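Hydrogenase-specific maturation endopeptidase (Thermococcus kodakarensis, PDB 5IJA) is probably an endopeptidase of the hydrogenase maturation protease family, expected to activate [NiFe] hydrogenase by proteolytic processing. Local coordinates at residues D16-K21 and A134-A139. Numbering follows the deposited sequence.
Sequences DGAGLK and AGVQKA
Val136 reaches across from helix 130-146 and sets its two methyls against the first turn of helix 18-28, between Ala18 and Lys21. Its CG2 does the closer work, lying 3.9 Å from Ala18 O and 4.2 Å from Ala18 CB, so one methyl touches both the carbonyl oxygen and the small side chain of the same residue. With the other branch, CG1, anti to the backbone N (chi1 170°), the second methyl points toward the Lys21 end of the segment, 4.3 Å from Lys21 C. The two methyls thus lie along one side of the helix, CG2 at Ala18 and CG1 at Lys21. The helices come close here, with the CA atoms of Ala18 and Val136 6.3 Å apart. Lys21 starts out toward the valine, but its chain then leads away and NZ hydrogen-bonds to Met126 O; its charged end plays no part here, and the valine touches by van der Waals contact alone. Gly17, the N-cap residue of helix 18-28, accepts the bond from Lys21 N through its O (3.0 Å), closing this first turn. Val136 also touches Ala22, Ile25 and Leu128, while Ala18 and Ala139 both pack on Ile117 of strand 111-118, so the two helices meet over the central sheet.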
loop_
_atom_site.group_PDB
_atom_site.type_symbol
_atom_site.label_atom_id
_atom_site.label_comp_id
_atom_site.label_asym_id
_atom_site.label_seq_id
_atom_site.Cartn_x
_atom_site.Cartn_y
_atom_site.Cartn_z
ATOM N N ASP A 16 8.128 8.806 -1.299
ATOM C CA ASP A 16 8.152 7.346 -1.204
ATOM C C ASP A 16 7.733 6.872 0.192
ATOM O O ASP A 16 7.645 5.670 0.450
ATOM C CB ASP A 16 9.529 6.784 -1.578
ATOM C CG ASP A 16 9.539 6.117 -2.951
ATOM O OD1 ASP A 16 8.461 5.904 -3.550
ATOM O OD2 ASP A 16 10.639 5.793 -3.445
ATOM N N GLY A 17 7.437 7.811 1.085
ATOM C CA GLY A 17 6.842 7.484 2.372
ATOM C C GLY A 17 5.337 7.752 2.432
ATOM O O GLY A 17 4.741 7.731 3.512
ATOM N N ALA A 18 4.720 8.008 1.284
ATOM C CA ALA A 18 3.297 8.384 1.279
ATOM C C ALA A 18 2.433 7.257 1.858
ATOM O O ALA A 18 1.533 7.493 2.676
ATOM C CB ALA A 18 2.856 8.726 -0.098
ATOM N N GLY A 19 2.739 6.033 1.447
ATOM C CA GLY A 19 2.051 4.861 1.967
ATOM C C GLY A 19 2.145 4.728 3.469
ATOM O O GLY A 19 1.152 4.410 4.132
ATOM N N LEU A 20 3.335 4.985 4.024
ATOM C CA LEU A 20 3.548 4.884 5.455
ATOM C C LEU A 20 2.774 5.968 6.194
ATOM O O LEU A 20 2.216 5.720 7.258
ATOM C CB LEU A 20 5.049 4.964 5.795
ATOM C CG LEU A 20 5.975 3.947 5.129
ATOM C CD1 LEU A 20 7.407 4.086 5.639
ATOM C CD2 LEU A 20 5.480 2.520 5.343
ATOM N N LYS A 21 2.718 7.167 5.615
ATOM C CA LYS A 21 2.028 8.272 6.260
ATOM C C LYS A 21 0.528 8.003 6.301
ATOM O O LYS A 21 -0.134 8.237 7.308
ATOM C CB LYS A 21 2.319 9.591 5.536
ATOM C CG LYS A 21 3.399 10.453 6.213
ATOM C CD LYS A 21 4.782 10.261 5.594
ATOM C CE LYS A 21 5.808 11.221 6.217
ATOM N NZ LYS A 21 7.126 11.212 5.505
ATOM N N ALA A 134 -2.264 15.793 -0.313
ATOM C CA ALA A 134 -3.622 15.664 -0.815
ATOM C C ALA A 134 -3.932 14.214 -1.177
ATOM O O ALA A 134 -5.012 13.700 -0.869
ATOM C CB ALA A 134 -3.828 16.566 -2.017
ATOM N N GLY A 135 -2.974 13.565 -1.831
ATOM C CA GLY A 135 -3.090 12.162 -2.165
ATOM C C GLY A 135 -3.219 11.275 -0.942
ATOM O O GLY A 135 -4.031 10.364 -0.937
ATOM N N VAL A 136 -2.434 11.539 0.101
ATOM C CA VAL A 136 -2.528 10.741 1.330
ATOM C C VAL A 136 -3.931 10.810 1.921
ATOM O O VAL A 136 -4.488 9.807 2.381
ATOM C CB VAL A 136 -1.505 11.208 2.385
ATOM C CG1 VAL A 136 -1.776 10.536 3.729
ATOM C CG2 VAL A 136 -0.093 10.938 1.903
ATOM N N GLN A 137 -4.512 12.001 1.887
ATOM C CA GLN A 137 -5.867 12.191 2.380
ATOM C C GLN A 137 -6.873 11.334 1.621
ATOM O O GLN A 137 -7.720 10.667 2.231
ATOM C CB GLN A 137 -6.238 13.672 2.300
ATOM C CG GLN A 137 -5.409 14.528 3.252
ATOM C CD GLN A 137 -5.612 14.123 4.703
ATOM O OE1 GLN A 137 -6.742 13.914 5.146
ATOM N NE2 GLN A 137 -4.516 13.989 5.445
ATOM N N LYS A 138 -6.771 11.311 0.299
ATOM C CA LYS A 138 -7.734 10.515 -0.457
ATOM C C LYS A 138 -7.453 9.015 -0.335
ATOM O O LYS A 138 -8.389 8.214 -0.358
ATOM C CB LYS A 138 -7.775 10.926 -1.926
ATOM C CG LYS A 138 -9.165 10.669 -2.520
ATOM C CD LYS A 138 -9.567 11.674 -3.593
ATOM C CE LYS A 138 -11.067 11.543 -3.897
ATOM N NZ LYS A 138 -11.458 11.990 -5.269
ATOM N N ALA A 139 -6.180 8.634 -0.208
ATOM C CA ALA A 139 -5.853 7.234 0.045
ATOM C C ALA A 139 -6.468 6.763 1.359
ATOM O O ALA A 139 -6.995 5.646 1.447
ATOM C CB ALA A 139 -4.340 7.027 0.062
#